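Local coordinates for probable Zn binding protein (Lactobacillus acidophilus, PDB 3Q69) that is of unknown function but forms a MucBP domain of a larger putative mucus-binding protein, and may bind zinc, at residues P4-Q9 / I34-G39; W50-S55 / D86-L91; S55-F60 / P80-V85; V10-I15 / K93-E98. All coordinates share one frame; numbering follows the deposited sequence.

In the fold
The four contacts follow one elongated, all-beta chain without helices. Contacts 1 and 4 share strand 2-19, which pairs antiparallel with strand 27-42 in contact 1 and, about 19 Å away between centres, parallel with strand 96-104 in contact 4. Contact 3 joins strands 55-64 and 77-86 into a separate two-stranded sheet, packed against the larger one through F35, F60 and V11. Contact 2 ties the loops leading into and out of that pair, shares S55 with contact 3, and lies about 10 Å from contact 1 between centres. Along the sequence contact 4 alternates with contact 1, spans contacts 2 and 3, and brings the first and last strands together within one Muc B2-like domain.

Contact 1: residues P4-Q9 / I34-G39; sequences PIKRTQ and IFTQSG
R7 and Q37 stand side by side on one face of an antiparallel strand pair, their ends pointing the same way, with guanidinium and amide planes 32° apart. R7 CG sits between the backbone N and the carbonyl carbon (chi1 55°), and beyond it the chain runs extended to NE. From there R7 NH1 bonds to Q37 OE1 at 2.8 Å, lying above the amide carbonyl plane, while R7 NE adds a weak bond of 3.0 Å to the same Q37 OE1. The R7 guanidinium also makes a cation-pi contact with W50. On the other face, T8 OG1 and T36 OG1 share a hydrogen bond of 2.9 Å, and T8 CG2 touches I34 CG2 at 3.5 Å. Next to G39, which has no side chain, I5 CG1 packs 3.4 Å from G39 C. Backbone bonds pair I5 with G39, R7 with Q37 and Q9 with F35. An alanine at R7 would probably leave Q37 OE1 without the NH1 donor and the weak NE bond, and W50 without its cation. The chemistry thus differs by face: a charged group held by a neutral amide and an indole on one, a threonine hydroxyl pair on the other.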
# COMPACT_ATOMS: atom_id res chain seq x y z
N PRO A 4 -24.29 -2.39 -12.97
CA PRO A 4 -23.22 -2.10 -12.03
C PRO A 4 -21.86 -2.49 -12.61
O PRO A 4 -21.74 -3.48 -13.35
CB PRO A 4 -23.59 -2.94 -10.82
CG PRO A 4 -24.29 -4.09 -11.41
CD PRO A 4 -25.17 -3.44 -12.43
N ILE A 5 -20.84 -1.71 -12.28
CA ILE A 5 -19.48 -1.98 -12.73
C ILE A 5 -18.59 -1.63 -11.54
O ILE A 5 -19.05 -1.03 -10.56
CB ILE A 5 -19.09 -1.13 -13.98
CG1 ILE A 5 -19.32 0.36 -13.69
CG2 ILE A 5 -19.86 -1.59 -15.21
CD1 ILE A 5 -18.75 1.31 -14.74
N LYS A 6 -17.32 -2.02 -11.60
CA LYS A 6 -16.42 -1.74 -10.49
C LYS A 6 -14.98 -1.75 -10.96
O LYS A 6 -14.67 -2.24 -12.05
CB LYS A 6 -16.62 -2.77 -9.37
CG LYS A 6 -16.14 -4.19 -9.71
CD LYS A 6 -16.65 -5.21 -8.70
CE LYS A 6 -16.26 -6.60 -9.12
NZ LYS A 6 -14.79 -6.74 -9.27
N ARG A 7 -14.12 -1.13 -10.16
CA ARG A 7 -12.70 -1.09 -10.50
C ARG A 7 -11.90 -1.22 -9.20
O ARG A 7 -12.32 -0.74 -8.15
CB ARG A 7 -12.34 0.19 -11.26
CG ARG A 7 -12.73 1.50 -10.57
CD ARG A 7 -12.23 2.70 -11.35
NE ARG A 7 -12.75 3.96 -10.83
CZ ARG A 7 -12.42 5.16 -11.29
NH1 ARG A 7 -12.95 6.25 -10.73
NH2 ARG A 7 -11.59 5.30 -12.30
N THR A 8 -10.75 -1.87 -9.30
CA THR A 8 -9.90 -2.10 -8.14
C THR A 8 -8.47 -1.58 -8.26
O THR A 8 -7.83 -1.69 -9.29
CB THR A 8 -9.82 -3.60 -7.83
OG1 THR A 8 -11.14 -4.10 -7.60
CG2 THR A 8 -8.96 -3.85 -6.60
N GLN A 9 -8.00 -1.01 -7.17
CA GLN A 9 -6.65 -0.48 -7.07
C GLN A 9 -6.05 -1.22 -5.88
O GLN A 9 -6.66 -1.29 -4.82
CB GLN A 9 -6.68 1.02 -6.79
CG GLN A 9 -5.31 1.62 -6.40
CD GLN A 9 -4.28 1.56 -7.52
OE1 GLN A 9 -4.42 2.22 -8.56
NE2 GLN A 9 -3.24 0.75 -7.31
N ILE A 34 -6.46 -3.26 -0.63
CA ILE A 34 -7.29 -3.35 -1.82
C ILE A 34 -8.45 -2.34 -1.75
O ILE A 34 -9.24 -2.34 -0.82
CB ILE A 34 -7.80 -4.78 -1.97
CG1 ILE A 34 -6.60 -5.72 -1.85
CG2 ILE A 34 -8.53 -4.97 -3.32
CD1 ILE A 34 -6.94 -7.23 -1.85
N PHE A 35 -8.52 -1.49 -2.77
CA PHE A 35 -9.54 -0.45 -2.87
C PHE A 35 -10.44 -0.72 -4.08
O PHE A 35 -9.97 -0.87 -5.21
CB PHE A 35 -8.87 0.91 -3.09
CG PHE A 35 -7.94 1.32 -2.00
CD1 PHE A 35 -8.32 2.31 -1.09
CD2 PHE A 35 -6.69 0.74 -1.87
CE1 PHE A 35 -7.45 2.71 -0.06
CE2 PHE A 35 -5.81 1.13 -0.86
CZ PHE A 35 -6.19 2.12 0.05
N THR A 36 -11.74 -0.79 -3.83
CA THR A 36 -12.67 -1.06 -4.91
C THR A 36 -13.81 -0.06 -4.93
O THR A 36 -14.53 0.08 -3.95
CB THR A 36 -13.28 -2.49 -4.80
OG1 THR A 36 -12.26 -3.46 -5.01
CG2 THR A 36 -14.35 -2.71 -5.90
N GLN A 37 -13.96 0.64 -6.05
CA GLN A 37 -15.04 1.60 -6.22
C GLN A 37 -16.11 1.01 -7.12
O GLN A 37 -15.80 0.34 -8.12
CB GLN A 37 -14.51 2.89 -6.83
CG GLN A 37 -15.58 3.83 -7.32
CD GLN A 37 -15.03 5.14 -7.86
OE1 GLN A 37 -13.89 5.21 -8.31
NE2 GLN A 37 -15.86 6.17 -7.86
N SER A 38 -17.37 1.25 -6.75
CA SER A 38 -18.50 0.78 -7.54
C SER A 38 -19.05 1.93 -8.39
O SER A 38 -18.92 3.10 -8.04
CB SER A 38 -19.62 0.27 -6.63
OG SER A 38 -19.25 -0.94 -6.01
N GLY A 39 -19.65 1.58 -9.51
CA GLY A 39 -20.20 2.56 -10.41
C GLY A 39 -21.24 1.91 -11.31
O GLY A 39 -21.64 0.77 -11.10

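Contact 2: residues W50-S55 / D86-L91; sequences WDSKWS and DSKNFL
K88 NZ donates to S52 O at 2.7 Å, reaching this carbonyl from above its plane. The lysine arrives by folding its chain at chi2 and chi3 (94° and 74°), and K88 CD and CE lie close against S52, with K88 CD 3.1 Å from S52 OG; the packing is tight and chi2 is far from a staggered value. S52 lies in a type I turn from D51 to W54, and D51 OD1 accepts from K53 N at 2.8 Å in an Asx turn, holding the N-H of the very peptide whose carbonyl is S52 O. K53 NZ comes within 3.8 Å of K88 NZ; the two ammonium groups would probably repel, which the bond to S52 O may partly offset.

Where the turn runs into strand 55-64, S87 N bonds to W54 O at 3.1 Å. The same S87 N lies at the edge of the indole, in its plane, 3.7 Å from W54 CE3. Further in, W54 CZ3 meets F90 CE2 at 3.8 Å, with the two ring planes inclined by 41°. S87 OG receives a weak bond from Q37 NE2 of strand 27-42, and Q37 also touches both aromatic rings. The two loops are therefore joined by the carbonyls of S52 and W54 and by an oblique aromatic contact beside Q37.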
# COMPACT_ATOMS: atom_id res chain seq x y z
N TRP A 50 -18.93 7.34 -12.67
CA TRP A 50 -18.27 7.16 -11.38
C TRP A 50 -18.48 8.38 -10.48
O TRP A 50 -18.41 9.50 -10.95
CB TRP A 50 -16.77 6.94 -11.57
CG TRP A 50 -16.41 5.81 -12.45
CD1 TRP A 50 -16.05 5.87 -13.78
CD2 TRP A 50 -16.36 4.43 -12.08
NE1 TRP A 50 -15.77 4.61 -14.24
CE2 TRP A 50 -15.95 3.71 -13.22
CE3 TRP A 50 -16.62 3.74 -10.89
CZ2 TRP A 50 -15.80 2.32 -13.21
CZ3 TRP A 50 -16.47 2.35 -10.88
CH2 TRP A 50 -16.06 1.66 -12.04
N ASP A 51 -18.74 8.18 -9.19
CA ASP A 51 -18.92 9.32 -8.29
C ASP A 51 -17.58 10.05 -8.14
O ASP A 51 -16.64 9.54 -7.51
CB ASP A 51 -19.41 8.89 -6.91
CG ASP A 51 -19.79 10.08 -6.03
OD1 ASP A 51 -19.00 11.05 -5.97
OD2 ASP A 51 -20.87 10.03 -5.40
N SER A 52 -17.50 11.24 -8.72
CA SER A 52 -16.29 12.05 -8.71
C SER A 52 -15.70 12.37 -7.34
O SER A 52 -14.48 12.62 -7.22
CB SER A 52 -16.55 13.36 -9.44
OG SER A 52 -15.34 14.07 -9.65
N LYS A 53 -16.54 12.36 -6.32
CA LYS A 53 -16.09 12.68 -4.98
C LYS A 53 -15.82 11.44 -4.13
O LYS A 53 -15.53 11.56 -2.94
CB LYS A 53 -17.13 13.56 -4.27
CG LYS A 53 -17.37 14.90 -4.96
CD LYS A 53 -16.13 15.76 -4.96
CE LYS A 53 -16.39 17.12 -5.58
NZ LYS A 53 -15.17 17.97 -5.61
N TRP A 54 -15.90 10.25 -4.73
CA TRP A 54 -15.63 9.01 -4.01
C TRP A 54 -14.20 9.06 -3.51
O TRP A 54 -13.31 9.53 -4.20
CB TRP A 54 -15.77 7.77 -4.90
CG TRP A 54 -15.47 6.46 -4.18
CD1 TRP A 54 -16.32 5.74 -3.39
CD2 TRP A 54 -14.23 5.74 -4.19
NE1 TRP A 54 -15.69 4.61 -2.92
CE2 TRP A 54 -14.41 4.58 -3.39
CE3 TRP A 54 -12.98 5.95 -4.80
CZ2 TRP A 54 -13.40 3.64 -3.19
CZ3 TRP A 54 -11.97 5.01 -4.60
CH2 TRP A 54 -12.19 3.87 -3.80
N SER A 55 -13.98 8.52 -2.33
CA SER A 55 -12.66 8.52 -1.71
C SER A 55 -12.64 7.46 -0.60
O SER A 55 -13.63 7.28 0.09
CB SER A 55 -12.33 9.89 -1.13
OG SER A 55 -10.96 9.93 -0.75
N ASP A 86 -8.82 7.97 -4.57
CA ASP A 86 -10.05 8.68 -4.89
C ASP A 86 -10.38 8.45 -6.36
O ASP A 86 -9.55 7.99 -7.16
CB ASP A 86 -9.90 10.18 -4.61
CG ASP A 86 -8.57 10.71 -5.06
OD1 ASP A 86 -8.24 10.58 -6.26
OD2 ASP A 86 -7.82 11.26 -4.21
N SER A 87 -11.62 8.75 -6.71
CA SER A 87 -12.06 8.55 -8.08
C SER A 87 -11.24 9.28 -9.15
O SER A 87 -10.95 8.72 -10.21
CB SER A 87 -13.52 8.97 -8.19
OG SER A 87 -14.04 8.62 -9.45
N LYS A 88 -10.84 10.53 -8.87
CA LYS A 88 -10.07 11.34 -9.82
C LYS A 88 -8.65 10.90 -10.12
O LYS A 88 -8.08 11.30 -11.13
CB LYS A 88 -10.02 12.81 -9.36
CG LYS A 88 -11.18 13.67 -9.88
CD LYS A 88 -12.33 13.73 -8.88
CE LYS A 88 -11.98 14.64 -7.69
NZ LYS A 88 -13.19 14.95 -6.89
N ASN A 89 -8.07 10.09 -9.25
CA ASN A 89 -6.71 9.63 -9.45
C ASN A 89 -6.69 8.14 -9.15
O ASN A 89 -5.70 7.60 -8.63
CB ASN A 89 -5.75 10.37 -8.50
CG ASN A 89 -5.95 11.89 -8.53
OD1 ASN A 89 -5.68 12.55 -9.53
ND2 ASN A 89 -6.43 12.45 -7.42
N PHE A 90 -7.78 7.46 -9.51
CA PHE A 90 -7.89 6.04 -9.23
C PHE A 90 -6.78 5.17 -9.81
O PHE A 90 -6.24 4.29 -9.14
CB PHE A 90 -9.25 5.50 -9.71
CG PHE A 90 -9.59 4.16 -9.13
CD1 PHE A 90 -9.08 2.99 -9.69
CD2 PHE A 90 -10.39 4.07 -8.00
CE1 PHE A 90 -9.34 1.76 -9.13
CE2 PHE A 90 -10.67 2.82 -7.41
CZ PHE A 90 -10.14 1.66 -7.98
N LEU A 91 -6.42 5.45 -11.06
CA LEU A 91 -5.40 4.65 -11.76
C LEU A 91 -3.94 4.99 -11.48
O LEU A 91 -3.07 4.69 -12.30
CB LEU A 91 -5.62 4.75 -13.28
CG LEU A 91 -6.99 4.40 -13.85
CD1 LEU A 91 -7.19 5.08 -15.20
CD2 LEU A 91 -7.12 2.88 -13.98

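Contact 3: residues S55-F60 / P80-V85; sequences SLTQTF and PDEVTV
F60 and V83 meet on the inner face of a two-stranded antiparallel sheet, the smaller of the two sheets in this MucBP domain. The phenylalanine brings its ring obliquely to the valine, F60 CE2 lying 3.6 Å from V83 CG2. F60 CG is anti to its carbonyl carbon (chi1 -81°). The side chain also touches V11, Q13, V31 and L33 of the larger sheet.

On the opposite face T59 carries the contact with both its branches. T59 OG1 packs 3.2 Å from E82 CG, and T59 CG2 lies 3.8 Å from P80 CB, the side chains of T59 and P80 running the same way. A water donates to E82 OE2 at 3.2 Å and also lies near T59 OG1, though that second distance is too short to be trusted. An alanine at T59 would probably open a gap beside P80 CB and E82 CG. At the other end of this face, T84 CG2 touches S55 OG at 3.4 Å.

Behind these side chains, reciprocal backbone bonds set the pairing of L56 with V85, Q58 with V83 and F60 with D81. Two polar side chains on the inner face then reach across to the larger sheet: D81 OD2 forms a salt bridge with R96 NE, and Q58 NE2 bonds to I34 O. The shortest of the backbone bonds between the two strands runs from V83 N to Q58 O, at 2.8 Å.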
# COMPACT_ATOMS: atom_id res chain seq x y z
N SER A 55 -13.98 8.52 -2.33
CA SER A 55 -12.66 8.52 -1.71
C SER A 55 -12.64 7.46 -0.60
O SER A 55 -13.63 7.28 0.09
CB SER A 55 -12.33 9.89 -1.13
OG SER A 55 -10.96 9.93 -0.75
N LEU A 56 -11.51 6.78 -0.45
CA LEU A 56 -11.40 5.74 0.55
C LEU A 56 -9.97 5.70 1.07
O LEU A 56 -8.99 5.74 0.32
CB LEU A 56 -11.78 4.39 -0.06
CG LEU A 56 -11.74 3.13 0.83
CD1 LEU A 56 -12.78 3.27 1.92
CD2 LEU A 56 -12.02 1.85 -0.04
N THR A 57 -9.88 5.60 2.38
CA THR A 57 -8.61 5.58 3.05
C THR A 57 -8.46 4.32 3.88
O THR A 57 -9.43 3.86 4.50
CB THR A 57 -8.46 6.82 3.99
OG1 THR A 57 -8.46 8.01 3.19
CG2 THR A 57 -7.13 6.77 4.76
N GLN A 58 -7.26 3.76 3.87
CA GLN A 58 -6.98 2.56 4.65
C GLN A 58 -5.56 2.75 5.20
O GLN A 58 -4.78 3.58 4.70
CB GLN A 58 -7.06 1.29 3.77
CG GLN A 58 -8.41 1.06 3.15
CD GLN A 58 -8.59 -0.30 2.51
OE1 GLN A 58 -8.71 -1.33 3.19
NE2 GLN A 58 -8.60 -0.32 1.17
N THR A 59 -5.20 1.95 6.18
CA THR A 59 -3.89 2.08 6.79
C THR A 59 -3.05 0.83 6.83
O THR A 59 -3.53 -0.24 7.18
CB THR A 59 -4.01 2.59 8.26
OG1 THR A 59 -4.61 3.89 8.27
CG2 THR A 59 -2.63 2.64 8.92
N PHE A 60 -1.79 1.00 6.48
CA PHE A 60 -0.80 -0.07 6.56
C PHE A 60 -0.41 0.05 8.04
O PHE A 60 0.29 1.00 8.41
CB PHE A 60 0.42 0.28 5.72
CG PHE A 60 0.26 0.01 4.24
CD1 PHE A 60 0.00 -1.28 3.77
CD2 PHE A 60 0.48 1.03 3.32
CE1 PHE A 60 -0.02 -1.55 2.38
CE2 PHE A 60 0.46 0.78 1.95
CZ PHE A 60 0.22 -0.52 1.48
N PRO A 80 2.53 3.73 11.32
CA PRO A 80 1.42 3.45 10.39
C PRO A 80 1.47 4.37 9.17
O PRO A 80 2.06 5.47 9.21
CB PRO A 80 0.18 3.70 11.25
CG PRO A 80 0.64 4.75 12.20
CD PRO A 80 2.02 4.26 12.59
N ASP A 81 0.84 3.95 8.08
CA ASP A 81 0.84 4.74 6.86
C ASP A 81 -0.54 4.73 6.22
O ASP A 81 -1.02 3.69 5.75
CB ASP A 81 1.89 4.16 5.90
CG ASP A 81 2.13 5.04 4.68
OD1 ASP A 81 1.40 6.03 4.49
OD2 ASP A 81 3.07 4.74 3.91
N GLU A 82 -1.19 5.89 6.22
CA GLU A 82 -2.52 6.01 5.63
C GLU A 82 -2.45 6.24 4.13
O GLU A 82 -1.76 7.18 3.65
CB GLU A 82 -3.32 7.15 6.26
CG GLU A 82 -3.76 6.92 7.69
CD GLU A 82 -4.85 7.88 8.11
OE1 GLU A 82 -4.89 9.00 7.54
OE2 GLU A 82 -5.65 7.54 9.02
N VAL A 83 -3.17 5.40 3.39
CA VAL A 83 -3.21 5.49 1.94
C VAL A 83 -4.63 5.79 1.49
O VAL A 83 -5.56 5.16 1.94
CB VAL A 83 -2.74 4.17 1.28
CG1 VAL A 83 -2.97 4.20 -0.21
CG2 VAL A 83 -1.29 3.95 1.58
N THR A 84 -4.77 6.79 0.62
CA THR A 84 -6.06 7.18 0.11
C THR A 84 -6.09 7.06 -1.41
O THR A 84 -5.12 7.37 -2.11
CB THR A 84 -6.42 8.63 0.50
OG1 THR A 84 -6.61 8.71 1.91
CG2 THR A 84 -7.74 9.04 -0.17
N VAL A 85 -7.23 6.59 -1.90
CA VAL A 85 -7.45 6.43 -3.33
C VAL A 85 -8.78 7.10 -3.58
O VAL A 85 -9.75 6.85 -2.87
CB VAL A 85 -7.58 4.95 -3.73
CG1 VAL A 85 -8.06 4.85 -5.21
CG2 VAL A 85 -6.27 4.24 -3.55
O HOH W 1 -5.35 4.74 10.44

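Contact 4: residues V10-I15 / K93-E98; sequences VVTQTI and KQNREE
The N95 amide and the R96 guanidinium are the flat groups beside T12 and Q13, and they are engaged differently. N95 OD1 accepts from T12 N at 3.1 Å, the donor standing above the amide carbonyl plane. The guanidinium of R96 instead has Q94 O at its edge, in plane: R96 NH1 donates to it at 3.0 Å and meets a lone pair of the carbonyl. The R96 charge faces D81 of the smaller sheet, and the guanidinium plane is turned 51° from the Q13 amide.

Beyond N95 the pairing becomes regular parallel sheet, with R96 N bonded to T12 O, T14 N to R96 O and E98 N to T14 O. The side-chain oxygen of N95 thus takes the place of a backbone acceptor just before strand 96-104 begins. On the face with T12 and T14, one water bridges T12 OG1 and T14 OG1, 2.6 Å from each, and donates to R96 O at 3.0 Å. T12 presents its hydroxyl by placing OG1 between the backbone N and the carbonyl carbon (chi1 78°). On the other face, V11 CG1 rests 3.4 Å from Q94 O, and I15 CD1 lies 3.5 Å from E98 CG, these last two side chains running side by side.

Parallel pairing of the first and last long strands at the middle of the sheet is consistent with the ubiquitin-like clan. The chemistry implies a junction whose start is set by polar groups, with the buried V11 and I15 on the face away from the water: an asparagine oxygen begins the pairing, a water links two hydroxyls to R96 O, and the arginine charge is directed to the smaller sheet.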
# COMPACT_ATOMS: atom_id res chain seq x y z
N VAL A 10 -4.86 -1.78 -6.06
CA VAL A 10 -4.18 -2.49 -5.00
C VAL A 10 -2.88 -1.76 -4.67
O VAL A 10 -2.07 -1.54 -5.55
CB VAL A 10 -3.84 -3.94 -5.43
CG1 VAL A 10 -3.26 -4.71 -4.25
CG2 VAL A 10 -5.08 -4.63 -5.98
N VAL A 11 -2.70 -1.39 -3.41
CA VAL A 11 -1.49 -0.71 -2.98
C VAL A 11 -0.74 -1.62 -2.03
O VAL A 11 -1.31 -2.11 -1.06
CB VAL A 11 -1.79 0.59 -2.26
CG1 VAL A 11 -0.48 1.32 -2.00
CG2 VAL A 11 -2.74 1.46 -3.09
N THR A 12 0.54 -1.83 -2.28
CA THR A 12 1.28 -2.71 -1.41
C THR A 12 2.43 -2.00 -0.73
O THR A 12 2.96 -1.03 -1.22
CB THR A 12 1.82 -3.91 -2.21
OG1 THR A 12 2.97 -3.50 -2.95
CG2 THR A 12 0.77 -4.40 -3.19
N GLN A 13 2.81 -2.52 0.43
CA GLN A 13 3.92 -1.99 1.20
C GLN A 13 4.98 -3.07 1.30
O GLN A 13 4.71 -4.17 1.78
CB GLN A 13 3.45 -1.61 2.61
CG GLN A 13 4.57 -1.08 3.49
CD GLN A 13 4.16 -0.93 4.93
OE1 GLN A 13 3.78 -1.90 5.58
NE2 GLN A 13 4.24 0.28 5.43
N THR A 14 6.18 -2.77 0.82
CA THR A 14 7.29 -3.72 0.85
C THR A 14 8.42 -3.18 1.71
O THR A 14 9.03 -2.17 1.38
CB THR A 14 7.84 -4.01 -0.56
OG1 THR A 14 6.80 -4.59 -1.36
CG2 THR A 14 9.01 -4.96 -0.49
N ILE A 15 8.69 -3.88 2.80
CA ILE A 15 9.75 -3.50 3.73
C ILE A 15 10.95 -4.44 3.63
O ILE A 15 10.82 -5.65 3.83
CB ILE A 15 9.23 -3.51 5.18
CG1 ILE A 15 8.01 -2.61 5.31
CG2 ILE A 15 10.32 -3.04 6.14
CD1 ILE A 15 8.29 -1.16 5.03
N LYS A 93 -0.58 4.41 -9.25
CA LYS A 93 0.15 3.54 -8.32
C LYS A 93 0.69 4.33 -7.13
O LYS A 93 1.21 5.43 -7.30
CB LYS A 93 1.31 2.86 -9.05
CG LYS A 93 0.90 1.98 -10.22
CD LYS A 93 2.12 1.36 -10.90
CE LYS A 93 1.74 0.23 -11.85
NZ LYS A 93 0.85 -0.77 -11.17
N GLN A 94 0.59 3.75 -5.93
CA GLN A 94 1.03 4.40 -4.70
C GLN A 94 1.78 3.46 -3.78
O GLN A 94 1.85 3.69 -2.57
CB GLN A 94 -0.18 4.94 -3.94
CG GLN A 94 -1.13 5.74 -4.78
CD GLN A 94 -2.19 6.43 -3.92
OE1 GLN A 94 -1.85 7.19 -3.00
NE2 GLN A 94 -3.47 6.16 -4.20
N ASN A 95 2.33 2.39 -4.34
CA ASN A 95 3.03 1.41 -3.54
C ASN A 95 4.15 2.02 -2.69
O ASN A 95 4.83 2.93 -3.12
CB ASN A 95 3.57 0.31 -4.44
CG ASN A 95 2.50 -0.27 -5.35
OD1 ASN A 95 1.35 -0.43 -4.95
ND2 ASN A 95 2.88 -0.59 -6.59
N ARG A 96 4.32 1.51 -1.48
CA ARG A 96 5.36 1.99 -0.58
C ARG A 96 6.45 0.94 -0.54
O ARG A 96 6.19 -0.27 -0.69
CB ARG A 96 4.82 2.17 0.85
CG ARG A 96 3.31 2.45 0.98
CD ARG A 96 2.89 3.68 0.24
NE ARG A 96 2.38 4.72 1.12
CZ ARG A 96 1.62 5.73 0.70
NH1 ARG A 96 1.30 5.82 -0.58
NH2 ARG A 96 1.20 6.66 1.56
N GLU A 97 7.68 1.40 -0.31
CA GLU A 97 8.83 0.52 -0.23
C GLU A 97 9.98 1.21 0.48
O GLU A 97 10.37 2.31 0.13
CB GLU A 97 9.26 0.08 -1.64
CG GLU A 97 10.61 -0.66 -1.68
CD GLU A 97 10.92 -1.32 -3.02
OE1 GLU A 97 10.57 -0.75 -4.08
OE2 GLU A 97 11.52 -2.41 -3.02
N GLU A 98 10.51 0.56 1.51
CA GLU A 98 11.66 1.11 2.19
C GLU A 98 12.53 0.02 2.79
O GLU A 98 12.16 -1.16 2.85
CB GLU A 98 11.23 2.15 3.26
CG GLU A 98 10.17 1.73 4.28
CD GLU A 98 9.87 2.85 5.29
OE1 GLU A 98 10.78 3.26 6.06
OE2 GLU A 98 8.72 3.33 5.31
O HOH W 2 5.34 -2.67 -2.30